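Side-chain contacts in neurotoxin (Clostridium botulinum, PDB 1ZB7), which cleaves the synaptobrevins VAMP1, VAMP2 and VAMP3 as a zinc endopeptidase once it has been translocated into the host cytosol: residues 21-26 / 31-36; 140-143 / 149-152. One frame throughout, in Å; residues are numbered along the deposited sequence.

Overall arrangement
Interactions 1 and 2 lie in two beta hairpins that are next to each other in one mixed sheet, their centres about 11 Å apart. Strands 19-23 and 137-142 are the neighbours that join them, and the seam carries a probable hydrogen bond, M21 O to K141 N at 3.1 Å. Beside this backbone link the Y33 ring reaches the second hairpin: Y33 CE2 lies 3.7 Å from K141 CE, and Y33 OH 3.3 Å from I151 CD1. Burial falls from interaction 1, centred about 19 Å from the chain centre, to interaction 2 at about 27 Å, which includes 150-155, an outermost strand of the sheet within this chain. Both hairpins belong to the mixed sheet of the zinc protease fold.

Interaction 1. Residues 21-26 / 31-36; sequences MMEPFN and GTYYKA
E23 and Y33 meet near the loop end of this hairpin, the carbon chain of the glutamate laid over the phenol ring. E23 CB sits 3.5 Å from the centroid of the Y33 ring and only 14° off the ring normal, which meets the definition of a CH-pi contact. With CG anti to the backbone N (chi1 -156°), the chain runs on toward G31 and T32, and E23 CG comes 3.3 Å from T32 O. A bend at chi2 then turns the carboxylate, and OE1 bonds to N139 ND2 on the adjoining strand; the place of OE2 is less sure in the model.

Two backbone bonds of 2.9 Å, M22 N to Y34 O and Y34 N to M22 O, make M22 and Y34 an antiparallel hydrogen-bonded pair. On the M22 and Y34 face, M22 folds its tip onto A36, M22 CE to A36 CB 3.5 Å, while P24 CD meets the edge of the Y34 ring, 3.8 Å from Y34 CD2. On the other face M21, bent at chi2 and chi3, curls over the facing strand: M21 SD lies 3.7 Å from K35 CA and M21 CE 3.5 Å from Y33 O. W44 and I159 touch M22 from outside the hairpin, and F25 stacks with Y52.

The short segments 21-23 and 34-36 run at 117° to each other, consistent with a twist or bend near the loop. With one hydrogen-bonded and one non-hydrogen-bonded pair, this is the loop end of an antiparallel beta hairpin in the clostridial neurotoxin protease fold.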
loop_
_atom_site.group_PDB
_atom_site.type_symbol
_atom_site.label_atom_id
_atom_site.label_comp_id
_atom_site.label_asym_id
_atom_site.label_seq_id
_atom_site.Cartn_x
_atom_site.Cartn_y
_atom_site.Cartn_z
ATOM N N MET A 21 -28.793 19.679 -25.952
ATOM C CA MET A 21 -29.486 18.784 -25.035
ATOM C C MET A 21 -29.089 17.360 -25.331
ATOM O O MET A 21 -29.139 16.912 -26.456
ATOM C CB MET A 21 -30.996 18.959 -25.138
ATOM C CG MET A 21 -31.496 20.374 -24.738
ATOM S SD MET A 21 -30.913 20.998 -23.123
ATOM C CE MET A 21 -31.958 20.111 -21.970
ATOM N N MET A 22 -28.646 16.654 -24.312
ATOM C CA MET A 22 -28.133 15.336 -24.488
ATOM C C MET A 22 -28.569 14.397 -23.374
ATOM O O MET A 22 -28.785 14.795 -22.267
ATOM C CB MET A 22 -26.579 15.322 -24.620
ATOM C CG MET A 22 -25.851 15.738 -23.398
ATOM S SD MET A 22 -24.294 14.957 -23.070
ATOM C CE MET A 22 -23.248 15.598 -24.418
ATOM N N GLU A 23 -28.695 13.135 -23.728
ATOM C CA GLU A 23 -29.123 12.102 -22.832
ATOM C C GLU A 23 -28.005 11.054 -22.845
ATOM O O GLU A 23 -27.906 10.275 -23.734
ATOM C CB GLU A 23 -30.463 11.613 -23.332
ATOM C CG GLU A 23 -31.316 10.985 -22.332
ATOM C CD GLU A 23 -31.068 9.535 -22.287
ATOM O OE1 GLU A 23 -31.718 8.846 -23.132
ATOM O OE2 GLU A 23 -30.198 9.135 -21.448
ATOM N N PRO A 24 -27.079 11.134 -21.891
ATOM C CA PRO A 24 -25.861 10.291 -21.925
ATOM C C PRO A 24 -25.888 8.905 -21.266
ATOM O O PRO A 24 -24.886 8.242 -21.241
ATOM C CB PRO A 24 -24.858 11.138 -21.165
ATOM C CG PRO A 24 -25.695 12.007 -20.236
ATOM C CD PRO A 24 -27.093 12.054 -20.739
ATOM N N PHE A 25 -27.001 8.513 -20.693
ATOM C CA PHE A 25 -27.127 7.227 -19.995
ATOM C C PHE A 25 -28.161 6.570 -20.834
ATOM O O PHE A 25 -29.181 7.186 -21.132
ATOM C CB PHE A 25 -27.614 7.440 -18.542
ATOM C CG PHE A 25 -26.785 8.438 -17.786
ATOM C CD1 PHE A 25 -25.414 8.215 -17.592
ATOM C CD2 PHE A 25 -27.351 9.629 -17.290
ATOM C CE1 PHE A 25 -24.629 9.135 -16.935
ATOM C CE2 PHE A 25 -26.557 10.569 -16.591
ATOM C CZ PHE A 25 -25.189 10.324 -16.432
ATOM N N ASN A 26 -27.928 5.382 -21.323
ATOM C CA ASN A 26 -28.877 4.856 -22.337
ATOM C C ASN A 26 -30.314 4.495 -21.777
ATOM O O ASN A 26 -30.604 4.612 -20.586
ATOM C CB ASN A 26 -28.172 3.802 -23.195
ATOM C CG ASN A 26 -26.780 4.289 -23.661
ATOM O OD1 ASN A 26 -25.816 4.258 -22.876
ATOM N ND2 ASN A 26 -26.684 4.795 -24.902
ATOM N N GLY A 31 -35.797 9.207 -21.213
ATOM C CA GLY A 31 -34.881 9.578 -20.153
ATOM C C GLY A 31 -34.707 11.091 -20.024
ATOM O O GLY A 31 -35.396 11.863 -20.679
ATOM N N THR A 32 -33.781 11.496 -19.166
ATOM C CA THR A 32 -33.552 12.900 -18.826
ATOM C C THR A 32 -32.461 13.550 -19.703
ATOM O O THR A 32 -31.375 13.047 -19.817
ATOM C CB THR A 32 -33.210 12.995 -17.337
ATOM O OG1 THR A 32 -34.314 12.466 -16.592
ATOM C CG2 THR A 32 -32.944 14.454 -16.863
ATOM N N TYR A 33 -32.787 14.675 -20.322
ATOM C CA TYR A 33 -31.838 15.439 -21.126
ATOM C C TYR A 33 -31.267 16.656 -20.418
ATOM O O TYR A 33 -31.973 17.394 -19.768
ATOM C CB TYR A 33 -32.503 15.923 -22.428
ATOM C CG TYR A 33 -32.690 14.851 -23.466
ATOM C CD1 TYR A 33 -31.796 14.733 -24.529
ATOM C CD2 TYR A 33 -33.730 13.943 -23.365
ATOM C CE1 TYR A 33 -31.947 13.811 -25.473
ATOM C CE2 TYR A 33 -33.894 12.971 -24.321
ATOM C CZ TYR A 33 -32.990 12.898 -25.369
ATOM O OH TYR A 33 -33.107 11.935 -26.336
ATOM N N TYR A 34 -29.991 16.908 -20.672
ATOM C CA TYR A 34 -29.201 17.927 -20.032
ATOM C C TYR A 34 -28.510 18.833 -21.025
ATOM O O TYR A 34 -28.125 18.398 -22.111
ATOM C CB TYR A 34 -28.075 17.268 -19.211
ATOM C CG TYR A 34 -28.514 16.230 -18.218
ATOM C CD1 TYR A 34 -29.079 16.601 -16.985
ATOM C CD2 TYR A 34 -28.334 14.882 -18.478
ATOM C CE1 TYR A 34 -29.472 15.659 -16.093
ATOM C CE2 TYR A 34 -28.727 13.920 -17.581
ATOM C CZ TYR A 34 -29.289 14.313 -16.388
ATOM O OH TYR A 34 -29.652 13.333 -15.482
ATOM N N LYS A 35 -28.241 20.057 -20.595
ATOM C CA LYS A 35 -27.608 21.093 -21.406
ATOM C C LYS A 35 -26.109 20.860 -21.330
ATOM O O LYS A 35 -25.576 20.729 -20.270
ATOM C CB LYS A 35 -28.069 22.491 -21.002
ATOM C CG LYS A 35 -27.357 23.615 -21.758
ATOM C CD LYS A 35 -27.990 24.983 -21.568
ATOM C CE LYS A 35 -27.457 25.964 -22.539
ATOM N NZ LYS A 35 -27.980 27.294 -22.360
ATOM N N ALA A 36 -25.463 20.636 -22.486
ATOM C CA ALA A 36 -24.042 20.298 -22.570
ATOM C C ALA A 36 -23.261 21.211 -23.543
ATOM O O ALA A 36 -23.832 21.798 -24.421
ATOM C CB ALA A 36 -23.856 18.686 -22.905
#

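Interaction 2. Residues 140-143 / 149-152; sequences KKII and DQIK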
loop_
_atom_site.group_PDB
_atom_site.type_symbol
_atom_site.label_atom_id
_atom_site.label_comp_id
_atom_site.label_asym_id
_atom_site.label_seq_id
_atom_site.Cartn_x
_atom_site.Cartn_y
_atom_site.Cartn_z
ATOM N N LYS A 140 -28.780 12.776 -28.702
ATOM C CA LYS A 140 -28.804 14.217 -28.799
ATOM C C LYS A 140 -30.185 14.646 -29.325
ATOM O O LYS A 140 -30.774 14.036 -30.233
ATOM C CB LYS A 140 -27.692 14.626 -29.785
ATOM C CG LYS A 140 -27.878 15.961 -30.563
ATOM C CD LYS A 140 -26.658 16.165 -31.553
ATOM C CE LYS A 140 -26.536 17.626 -31.965
ATOM N NZ LYS A 140 -25.803 17.748 -33.298
ATOM N N LYS A 141 -30.689 15.744 -28.811
ATOM C CA LYS A 141 -31.985 16.232 -29.217
ATOM C C LYS A 141 -31.777 17.520 -29.971
ATOM O O LYS A 141 -31.300 18.494 -29.375
ATOM C CB LYS A 141 -32.822 16.475 -27.984
ATOM C CG LYS A 141 -34.254 16.406 -28.190
ATOM C CD LYS A 141 -34.995 16.867 -26.952
ATOM C CE LYS A 141 -35.512 15.726 -26.089
ATOM N NZ LYS A 141 -36.548 16.313 -25.191
ATOM N N ILE A 142 -32.186 17.539 -31.235
ATOM C CA ILE A 142 -32.135 18.713 -32.111
ATOM C C ILE A 142 -33.360 19.562 -31.790
ATOM O O ILE A 142 -34.447 19.128 -32.033
ATOM C CB ILE A 142 -32.187 18.332 -33.644
ATOM C CG1 ILE A 142 -31.108 17.317 -34.047
ATOM C CG2 ILE A 142 -32.069 19.545 -34.510
ATOM C CD1 ILE A 142 -29.658 17.835 -33.897
ATOM N N ILE A 143 -33.167 20.745 -31.229
ATOM C CA ILE A 143 -34.258 21.595 -30.818
ATOM C C ILE A 143 -34.577 22.582 -31.917
ATOM O O ILE A 143 -33.805 23.501 -32.171
ATOM C CB ILE A 143 -33.941 22.433 -29.525
ATOM C CG1 ILE A 143 -33.503 21.546 -28.333
ATOM C CG2 ILE A 143 -35.197 23.357 -29.150
ATOM C CD1 ILE A 143 -34.623 20.864 -27.540
ATOM N N ASP A 149 -39.134 17.785 -31.817
ATOM C CA ASP A 149 -37.683 17.640 -31.664
ATOM C C ASP A 149 -37.191 16.241 -32.022
ATOM O O ASP A 149 -37.729 15.249 -31.544
ATOM C CB ASP A 149 -37.276 18.036 -30.249
ATOM C CG ASP A 149 -37.491 19.538 -29.992
ATOM O OD1 ASP A 149 -37.674 20.336 -30.992
ATOM O OD2 ASP A 149 -37.482 19.907 -28.794
ATOM N N GLN A 150 -36.170 16.182 -32.880
ATOM C CA GLN A 150 -35.651 14.916 -33.357
ATOM C C GLN A 150 -34.560 14.413 -32.439
ATOM O O GLN A 150 -33.821 15.200 -31.892
ATOM C CB GLN A 150 -35.077 15.049 -34.776
ATOM C CG GLN A 150 -35.746 16.119 -35.661
ATOM C CD GLN A 150 -34.944 16.343 -36.918
ATOM O OE1 GLN A 150 -34.341 15.389 -37.419
ATOM N NE2 GLN A 150 -34.893 17.599 -37.419
ATOM N N ILE A 151 -34.482 13.094 -32.303
ATOM C CA ILE A 151 -33.480 12.397 -31.509
ATOM C C ILE A 151 -32.467 11.745 -32.474
ATOM O O ILE A 151 -32.801 10.906 -33.257
ATOM C CB ILE A 151 -34.107 11.310 -30.588
ATOM C CG1 ILE A 151 -35.311 11.831 -29.802
ATOM C CG2 ILE A 151 -33.114 10.736 -29.640
ATOM C CD1 ILE A 151 -35.043 12.932 -28.875
ATOM N N LYS A 152 -31.213 12.136 -32.377
ATOM C CA LYS A 152 -30.123 11.728 -33.288
ATOM C C LYS A 152 -28.977 11.131 -32.440
ATOM O O LYS A 152 -28.778 11.497 -31.279
ATOM C CB LYS A 152 -29.696 12.967 -34.108
ATOM C CG LYS A 152 -30.686 13.257 -35.304
ATOM C CD LYS A 152 -29.992 13.129 -36.711
ATOM C CE LYS A 152 -30.888 12.640 -37.842
ATOM N NZ LYS A 152 -31.504 13.772 -38.655
#
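K140 pairs with K152 through two backbone bonds, K140 N to K152 O and K152 N to K140 O, both 2.9 Å. They are nearly straight, 167° and 172° at the hydrogen, as expected of an antiparallel hydrogen-bonded pair. The end of the K140 side chain leads away from K152, and there NZ bonds to N16 O.

K141 follows as a non-hydrogen-bonded pair with I151. Their side chains lie alongside each other and point the same way, with K141 CG 3.6 Å from I151 CD1. A chi1 of -155° swings CG opposite the backbone N, and the chain bends only at chi3, which sets K141 CE 4.0 Å from I151 CD1. The ammonium also makes a cation-pi contact with Y33; the D149 carboxylate stays farther off, K141 NZ to D149 OD2 5.2 Å, too far for a salt bridge but near enough that attraction may act.

I142 N donates to Q150 O at 2.9 Å, while I142 O lies 3.5 Å from D149 CB. Beyond it, I143 CD1 sits 3.3 Å from D149 OD2, a methyl beside a carboxylate oxygen; the other oxygen, OD1, takes the backbone N-H of Q144.

Strand 150-155 is outermost in the sheet within this chain. Strand 137-142 comes next and has strand 19-23 as its other neighbour, while Y33 from the adjacent hairpin touches I151.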